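Local structure of TRAP-T family transporter, DctP (Periplasmic binding) subunit (4PF8) at residues Thr99-Leu104 with Asp316-Phe321; Gly139-Gly144 with Asp263-Leu268. The protein probably serves as the periplasmic solute-binding subunit of a TRAP transporter and holds beta-D-galacturonate between its lobes. One frame throughout, in Å; residues are numbered along the deposited sequence. Where two conformers were deposited one is given.

Interaction 1 of 2, residues Thr99-Leu104 with Asp316-Phe321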
ATOM      1  N   THR A  99      -2.350   7.795  -9.961  1.00 11.93           N
ATOM      2  CA  THR A  99      -2.245   7.289  -8.606  1.00  9.76           C
ATOM      3  C   THR A  99      -0.927   7.674  -7.938  1.00 10.56           C
ATOM      4  O   THR A  99      -0.786   7.454  -6.761  1.00 10.65           O
ATOM      5  CB  THR A  99      -2.426   5.758  -8.504  1.00 12.05           C
ATOM      6  OG1 THR A  99      -1.360   5.089  -9.192  1.00 11.96           O
ATOM      7  CG2 THR A  99      -3.768   5.353  -9.071  1.00 13.96           C
ATOM      8  N   ASN A 100       0.024   8.247  -8.674  1.00 10.18           N
ATOM      9  CA  ASN A 100       1.260   8.676  -8.016  1.00 10.04           C
ATOM     10  C   ASN A 100       1.012   9.668  -6.900  1.00 10.84           C
ATOM     11  O   ASN A 100       1.781   9.744  -5.963  1.00  9.67           O
ATOM     12  CB  ASN A 100       2.261   9.265  -9.012  1.00 11.66           C
ATOM     13  CG  ASN A 100       2.942   8.211  -9.826  1.00 14.18           C
ATOM     14  OD1 ASN A 100       3.623   7.348  -9.282  1.00 13.59           O
ATOM     15  ND2 ASN A 100       2.749   8.252 -11.135  1.00 19.46           N
ATOM     16  N   VAL A 101      -0.074  10.428  -6.995  0.55 10.84           N
ATOM     17  CA  VAL A 101      -0.344  11.479  -6.017  0.55 10.06           C
ATOM     18  C   VAL A 101      -0.446  10.976  -4.573  0.55 10.64           C
ATOM     19  O   VAL A 101      -0.132  11.709  -3.648  0.55 11.09           O
ATOM     20  CB  VAL A 101      -1.618  12.279  -6.377  0.55 11.29           C
ATOM     21  CG1 VAL A 101      -1.472  12.916  -7.751  0.55 27.31           C
ATOM     22  CG2 VAL A 101      -2.862  11.389  -6.309  0.55 10.47           C
ATOM     23  N   VAL A 102      -0.895   9.743  -4.362  1.00  9.55           N
ATOM     24  CA  VAL A 102      -1.021   9.212  -2.999  1.00 10.32           C
ATOM     25  C   VAL A 102       0.296   8.679  -2.458  1.00 15.63           C
ATOM     26  O   VAL A 102       0.409   8.384  -1.268  1.00 15.09           O
ATOM     27  CB  VAL A 102      -2.096   8.100  -2.869  1.00 12.12           C
ATOM     28  CG1 VAL A 102      -3.417   8.611  -3.363  1.00 12.37           C
ATOM     29  CG2 VAL A 102      -1.655   6.819  -3.606  1.00 12.01           C
ATOM     30  N   SER A 103       1.300   8.579  -3.319  1.00 10.49           N
ATOM     31  CA  SER A 103       2.635   8.146  -2.913  1.00  9.84           C
ATOM     32  C   SER A 103       3.579   9.304  -2.596  1.00  9.96           C
ATOM     33  O   SER A 103       4.772   9.107  -2.371  1.00 12.59           O
ATOM     34  CB  SER A 103       3.251   7.269  -3.990  1.00 17.53           C
ATOM     35  OG  SER A 103       2.616   6.015  -3.987  1.00 15.91           O
ATOM     36  N   LEU A 104       3.043  10.520  -2.591  1.00  8.30           N
ATOM     37  CA  LEU A 104       3.852  11.668  -2.211  1.00  8.65           C
ATOM     38  C   LEU A 104       3.976  11.694  -0.695  1.00  8.21           C
ATOM     39  O   LEU A 104       3.015  11.456   0.001  1.00  8.71           O
ATOM     40  CB  LEU A 104       3.195  12.947  -2.734  1.00 10.82           C
ATOM     41  CG  LEU A 104       3.311  13.131  -4.251  1.00 10.01           C
ATOM     42  CD1 LEU A 104       2.382  14.227  -4.717  1.00 11.38           C
ATOM     43  CD2 LEU A 104       4.748  13.462  -4.657  1.00 13.82           C
ATOM     44  N   ASP A 316      -3.227  20.012 -10.574  1.00 31.16           N
ATOM     45  CA  ASP A 316      -4.556  20.178  -9.991  1.00 33.86           C
ATOM     46  C   ASP A 316      -4.917  19.016  -9.069  1.00 32.64           C
ATOM     47  O   ASP A 316      -5.416  19.219  -7.967  1.00 31.54           O
ATOM     48  CB  ASP A 316      -5.618  20.353 -11.083  1.00 37.38           C
ATOM     49  CG  ASP A 316      -5.529  21.705 -11.760  1.00 46.03           C
ATOM     50  OD1 ASP A 316      -4.831  22.590 -11.217  1.00 46.39           O
ATOM     51  OD2 ASP A 316      -6.155  21.890 -12.824  1.00 47.07           O
ATOM     52  N   LEU A 317      -4.648  17.794  -9.510  1.00 30.20           N
ATOM     53  CA  LEU A 317      -4.971  16.623  -8.705  1.00 29.79           C
ATOM     54  C   LEU A 317      -4.147  16.571  -7.422  1.00 27.09           C
ATOM     55  O   LEU A 317      -4.669  16.215  -6.371  1.00 27.79           O
ATOM     56  CB  LEU A 317      -4.741  15.341  -9.496  1.00 28.38           C
ATOM     57  CG  LEU A 317      -5.141  14.082  -8.724  1.00 30.66           C
ATOM     58  CD1 LEU A 317      -6.614  14.092  -8.413  1.00 32.62           C
ATOM     59  CD2 LEU A 317      -4.768  12.820  -9.476  1.00 32.66           C
ATOM     60  N   VAL A 318      -2.865  16.914  -7.505  1.00 22.53           N
ATOM     61  CA  VAL A 318      -2.020  16.911  -6.315  1.00 24.99           C
ATOM     62  C   VAL A 318      -2.568  17.895  -5.282  1.00 25.60           C
ATOM     63  O   VAL A 318      -2.621  17.594  -4.095  1.00 24.13           O
ATOM     64  CB  VAL A 318      -0.560  17.258  -6.636  1.00 23.76           C
ATOM     65  CG1 VAL A 318       0.224  17.482  -5.349  1.00 20.11           C
ATOM     66  CG2 VAL A 318       0.085  16.145  -7.442  1.00 23.47           C
ATOM     67  N   ASN A 319      -2.993  19.068  -5.735  1.00 33.75           N
ATOM     68  CA  ASN A 319      -3.524  20.071  -4.811  1.00 35.20           C
ATOM     69  C   ASN A 319      -4.859  19.653  -4.203  1.00 34.96           C
ATOM     70  O   ASN A 319      -5.161  19.966  -3.048  1.00 34.13           O
ATOM     71  CB  ASN A 319      -3.632  21.425  -5.510  1.00 39.14           C
ATOM     72  CG  ASN A 319      -2.274  22.000  -5.843  1.00 37.89           C
ATOM     73  OD1 ASN A 319      -1.308  21.761  -5.124  1.00 41.00           O
ATOM     74  ND2 ASN A 319      -2.187  22.749  -6.939  1.00 40.70           N
ATOM     75  N   LEU A 320      -5.652  18.923  -4.977  1.00 31.22           N
ATOM     76  CA  LEU A 320      -6.863  18.328  -4.448  1.00 32.54           C
ATOM     77  C   LEU A 320      -6.562  17.531  -3.168  1.00 33.36           C
ATOM     78  O   LEU A 320      -7.354  17.531  -2.226  1.00 40.83           O
ATOM     79  CB  LEU A 320      -7.498  17.432  -5.515  1.00 37.13           C
ATOM     80  CG  LEU A 320      -8.938  16.974  -5.326  1.00 36.80           C
ATOM     81  CD1 LEU A 320      -9.857  18.167  -5.149  1.00 38.98           C
ATOM     82  CD2 LEU A 320      -9.372  16.144  -6.527  1.00 39.08           C
ATOM     83  N   PHE A 321      -5.410  16.859  -3.127  1.00 24.60           N
ATOM     84  CA  PHE A 321      -5.028  16.092  -1.944  1.00 26.53           C
ATOM     85  C   PHE A 321      -4.277  16.936  -0.913  1.00 29.15           C
ATOM     86  O   PHE A 321      -4.714  17.061   0.224  1.00 28.68           O
ATOM     87  CB  PHE A 321      -4.192  14.862  -2.333  1.00 20.12           C
ATOM     88  CG  PHE A 321      -5.011  13.755  -2.938  1.00 23.75           C
ATOM     89  CD1 PHE A 321      -5.418  13.821  -4.255  1.00 20.26           C
ATOM     90  CD2 PHE A 321      -5.396  12.663  -2.180  1.00 25.26           C
ATOM     91  CE1 PHE A 321      -6.185  12.808  -4.805  1.00 25.85           C
ATOM     92  CE2 PHE A 321      -6.166  11.659  -2.729  1.00 22.33           C
ATOM     93  CZ  PHE A 321      -6.555  11.731  -4.039  1.00 25.07           C
TER

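Interaction 2 of 2, residues Gly139-Gly144 with Asp263-Leu268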
ATOM      1  N   GLY A 139     -13.208  -0.671  -3.426  1.00 11.39           N
ATOM      2  CA  GLY A 139     -13.068  -0.094  -2.113  1.00  9.00           C
ATOM      3  C   GLY A 139     -11.620   0.157  -1.799  1.00  9.50           C
ATOM      4  O   GLY A 139     -10.733  -0.433  -2.403  1.00 11.70           O
ATOM      5  N   TYR A 140     -11.383   1.073  -0.872  1.00  8.96           N
ATOM      6  CA  TYR A 140     -10.029   1.405  -0.436  1.00  9.88           C
ATOM      7  C   TYR A 140      -9.738   0.882   0.971  1.00  9.17           C
ATOM      8  O   TYR A 140     -10.322   1.314   1.978  1.00 12.42           O
ATOM      9  CB  TYR A 140      -9.782   2.930  -0.558  1.00 10.18           C
ATOM     10  CG  TYR A 140      -9.890   3.420  -1.982  1.00 10.92           C
ATOM     11  CD1 TYR A 140      -8.956   3.018  -2.943  1.00 13.29           C
ATOM     12  CD2 TYR A 140     -10.919   4.274  -2.377  1.00 13.17           C
ATOM     13  CE1 TYR A 140      -9.063   3.426  -4.254  1.00 15.00           C
ATOM     14  CE2 TYR A 140     -11.022   4.705  -3.696  1.00 17.72           C
ATOM     15  CZ  TYR A 140     -10.083   4.268  -4.629  1.00 22.22           C
ATOM     16  OH  TYR A 140     -10.175   4.683  -5.947  1.00 27.83           O
ATOM     17  N   TYR A 141      -8.845  -0.094   1.013  1.00  7.42           N
ATOM     18  CA  TYR A 141      -8.394  -0.731   2.248  1.00  7.43           C
ATOM     19  C   TYR A 141      -7.323   0.119   2.925  1.00  9.38           C
ATOM     20  O   TYR A 141      -6.583   0.854   2.275  1.00 10.54           O
ATOM     21  CB  TYR A 141      -7.818  -2.124   1.951  1.00  9.82           C
ATOM     22  CG  TYR A 141      -8.806  -3.277   1.719  1.00  7.74           C
ATOM     23  CD1 TYR A 141     -10.123  -3.062   1.350  1.00  9.36           C
ATOM     24  CD2 TYR A 141      -8.383  -4.589   1.858  1.00  8.90           C
ATOM     25  CE1 TYR A 141     -10.995  -4.150   1.137  1.00  9.62           C
ATOM     26  CE2 TYR A 141      -9.232  -5.656   1.661  1.00  9.97           C
ATOM     27  CZ  TYR A 141     -10.527  -5.441   1.300  1.00  8.98           C
ATOM     28  OH  TYR A 141     -11.353  -6.524   1.096  1.00 12.56           O
ATOM     29  N   ASP A 142      -7.271   0.021   4.246  1.00  8.63           N
ATOM     30  CA  ASP A 142      -6.327   0.753   5.087  1.00  7.26           C
ATOM     31  C   ASP A 142      -4.986   0.036   5.137  1.00  8.70           C
ATOM     32  O   ASP A 142      -4.931  -1.175   5.310  1.00  8.57           O
ATOM     33  CB  ASP A 142      -6.933   0.804   6.496  1.00  8.50           C
ATOM     34  CG  ASP A 142      -6.310   1.852   7.414  1.00 10.15           C
ATOM     35  OD1 ASP A 142      -5.214   2.393   7.142  1.00  9.73           O
ATOM     36  OD2 ASP A 142      -6.968   2.115   8.465  1.00 12.77           O
ATOM     37  N   ALA A 143      -3.907   0.788   4.981  1.00  6.89           N
ATOM     38  CA  ALA A 143      -2.568   0.260   5.203  1.00  6.59           C
ATOM     39  C   ALA A 143      -1.786   1.181   6.139  1.00  6.04           C
ATOM     40  O   ALA A 143      -0.549   1.190   6.142  1.00  7.52           O
ATOM     41  CB  ALA A 143      -1.829   0.068   3.902  1.00  8.29           C
ATOM     42  N   GLY A 144      -2.519   1.927   6.950  1.00  6.63           N
ATOM     43  CA  GLY A 144      -1.881   2.757   7.948  1.00  7.46           C
ATOM     44  C   GLY A 144      -0.835   3.667   7.353  1.00  7.95           C
ATOM     45  O   GLY A 144      -0.985   4.143   6.252  1.00  6.62           O
ATOM     46  N   ASP A 263     -15.316  -2.262   4.811  1.00 11.74           N
ATOM     47  CA  ASP A 263     -15.699  -1.937   6.186  1.00 12.41           C
ATOM     48  C   ASP A 263     -15.055  -2.922   7.160  1.00 13.81           C
ATOM     49  O   ASP A 263     -14.519  -2.526   8.211  1.00 14.55           O
ATOM     50  CB  ASP A 263     -17.212  -1.970   6.367  1.00 16.44           C
ATOM     51  CG  ASP A 263     -17.909  -0.808   5.705  1.00 21.87           C
ATOM     52  OD1 ASP A 263     -17.243   0.210   5.420  1.00 28.66           O
ATOM     53  OD2 ASP A 263     -19.140  -0.909   5.499  1.00 28.96           O
ATOM     54  N   LEU A 264     -15.097  -4.206   6.807  1.00 12.48           N
ATOM     55  CA  LEU A 264     -14.513  -5.246   7.644  1.00 11.55           C
ATOM     56  C   LEU A 264     -13.000  -5.066   7.739  1.00 11.66           C
ATOM     57  O   LEU A 264     -12.441  -5.065   8.839  1.00 11.55           O
ATOM     58  CB  LEU A 264     -14.841  -6.645   7.104  1.00 12.28           C
ATOM     59  CG  LEU A 264     -14.092  -7.788   7.789  1.00 15.35           C
ATOM     60  CD1 LEU A 264     -14.529  -7.907   9.234  1.00 18.07           C
ATOM     61  CD2 LEU A 264     -14.310  -9.090   7.055  1.00 22.87           C
ATOM     62  N   GLN A 265     -12.329  -4.888   6.602  1.00 11.39           N
ATOM     63  CA  GLN A 265     -10.880  -4.788   6.628  1.00  8.90           C
ATOM     64  C   GLN A 265     -10.428  -3.622   7.478  1.00  8.73           C
ATOM     65  O   GLN A 265      -9.431  -3.730   8.189  1.00  9.74           O
ATOM     66  CB  GLN A 265     -10.297  -4.653   5.229  1.00  9.92           C
ATOM     67  CG  GLN A 265      -8.778  -4.726   5.242  1.00 10.36           C
ATOM     68  CD  GLN A 265      -8.079  -3.378   5.341  1.00 10.41           C
ATOM     69  OE1 GLN A 265      -8.705  -2.323   5.306  1.00  8.61           O
ATOM     70  NE2 GLN A 265      -6.755  -3.417   5.458  1.00 10.78           N
ATOM     71  N   ARG A 266     -11.125  -2.498   7.371  1.00  9.27           N
ATOM     72  CA  ARG A 266     -10.720  -1.305   8.117  1.00 11.59           C
ATOM     73  C   ARG A 266     -10.852  -1.544   9.618  1.00 12.04           C
ATOM     74  O   ARG A 266     -10.007  -1.076  10.413  1.00 11.44           O
ATOM     75  CB  ARG A 266     -11.534  -0.094   7.670  1.00 10.28           C
ATOM     76  CG  ARG A 266     -11.162   0.382   6.277  1.00 10.02           C
ATOM     77  CD  ARG A 266     -12.071   1.507   5.844  1.00 11.08           C
ATOM     78  NE  ARG A 266     -11.699   2.048   4.542  1.00 11.11           N
ATOM     79  CZ  ARG A 266     -12.258   3.114   4.000  1.00 12.15           C
ATOM     80  NH1 ARG A 266     -11.860   3.522   2.807  1.00 12.67           N
ATOM     81  NH2 ARG A 266     -13.237   3.782   4.637  1.00 13.25           N
ATOM     82  N   LYS A 267     -11.881  -2.287  10.011  1.00 10.67           N
ATOM     83  CA  LYS A 267     -12.083  -2.605  11.423  1.00 12.64           C
ATOM     84  C   LYS A 267     -10.961  -3.541  11.890  1.00 13.36           C
ATOM     85  O   LYS A 267     -10.362  -3.322  12.946  1.00 14.59           O
ATOM     86  CB  LYS A 267     -13.484  -3.204  11.652  1.00 16.36           C
ATOM     87  CG  LYS A 267     -13.625  -4.145  12.844  1.00 28.11           C
ATOM     88  CD  LYS A 267     -14.930  -4.954  12.744  1.00 31.96           C
ATOM     89  CE  LYS A 267     -14.939  -6.156  13.694  1.00 37.80           C
ATOM     90  NZ  LYS A 267     -14.626  -7.450  12.987  1.00 40.69           N
ATOM     91  N   LEU A 268     -10.636  -4.535  11.076  1.00 10.49           N
ATOM     92  CA  LEU A 268      -9.581  -5.472  11.423  1.00 11.23           C
ATOM     93  C   LEU A 268      -8.240  -4.764  11.466  1.00 10.97           C
ATOM     94  O   LEU A 268      -7.380  -5.097  12.293  1.00 11.13           O
ATOM     95  CB  LEU A 268      -9.514  -6.612  10.419  1.00 10.70           C
ATOM     96  CG  LEU A 268     -10.726  -7.551  10.401  1.00 13.80           C
ATOM     97  CD1 LEU A 268     -10.588  -8.596   9.315  1.00 18.06           C
ATOM     98  CD2 LEU A 268     -10.945  -8.222  11.746  1.00 18.31           C
TER

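Interaction 1 of 2, residues Thr99-Leu104 with Asp316-Phe321
V101 points its isopropyl group at the helix bearing L317, V318 and F321, and its two methyls divide the work. CG1 settles against CG2 of V318 at 3.6 Å and also touches CD2 of L317, 3.7 Å from V101 CG1. V101 was modelled in two conformers, and these contacts belong to one of them. L317 reaches in with its CG anti to the backbone N (chi1 -177°), which carries CD2 across the valine at about a right angle. V318, by contrast, slides past V101 in the opposite direction. Farther along the 99-104 segment, L104 meets V318 crosswise, its CD1 packing on CG1 of V318 at 4.0 Å and lying as near to CG2.

This pairing sets a short 3-10 turn, in the loop between helices 89-92 and 111-118, on 315-322, the last helix of the modelled chain, in this family 7 solute-binding protein. Around it, Y307 and L308 of helix 301-310 touch V318, and L126 of helix 121-132 touches both V102 and F321.

The aromatic part of the contact is a CH-pi interaction. CG2 of V101 stands over one face of the F321 ring, 4.3 Å from the centroid and 26° off the normal, with CE1 of F321 as its closest ring atom. CG1 of V102 approaches the same ring obliquely, 4.2 Å from CE2 of F321. F108 and P233, both from loops, also touch the V102 side chain.

Interaction 2 of 2, residues Gly139-Gly144 with Asp263-Leu268
The carbonyl oxygen of Y140 is gripped side-on by R266, which brings NE and NH1 to that one atom. NH1 lies 2.8 Å from Y140 O, on a lone pair, and NE lies 3.0 Å from Y140 O, almost straight beyond the C=O bond. The oxygen sits near the guanidinium plane. NH2 of R266 forms a salt bridge with D119.

Q265 holds both backbone polar groups of D142: its NE2 donates to D142 O at 2.9 Å, nearly straight (165°), on a lone pair in the carbonyl plane; D142 N comes to OE1 of Q265 at 2.9 Å, tilted from that carbonyl's plane. A bend at chi2 (-93°) lays the amide about 10° from the Y141 ring plane; CB stands over the ring, 3.8 Å from the centroid, and CG lies 3.4 Å from CD2 of Y141. With an alanine in its place, D142 N and O would probably lose these mates, and the Y141 ring the CG and amide lying along it. D142 OD1 takes G144 N in an Asx turn, and OD2 bonds Y115 OH.

The long helix 248-282, characteristic of TRAP solute-binding proteins, thus holds the end of an edge strand, 135-141, beside the galacturonate pocket.

The two contacts sit about 20 Å apart between centres, with nearest atoms about 7 Å apart, and do not touch. Along the chain, interaction 2 is nested inside interaction 1: 99-104 comes first, then 139-144, 263-268 and finally 316-321. Helix 121-132 serves both, since L126 packs on interaction 1 and G123 O bonds Y140 OH. The chain also runs from I232 and P233, which border 99-104, straight into strand 234-239, whose E234 pairs with Y141 and lines the ligand pocket. Interaction 2, fixing the five-stranded sheet's edge to the long helix, therefore probably belongs to the sugar site's second shell, whereas interaction 1, joining the C-terminal helix to an early loop, lies farther back.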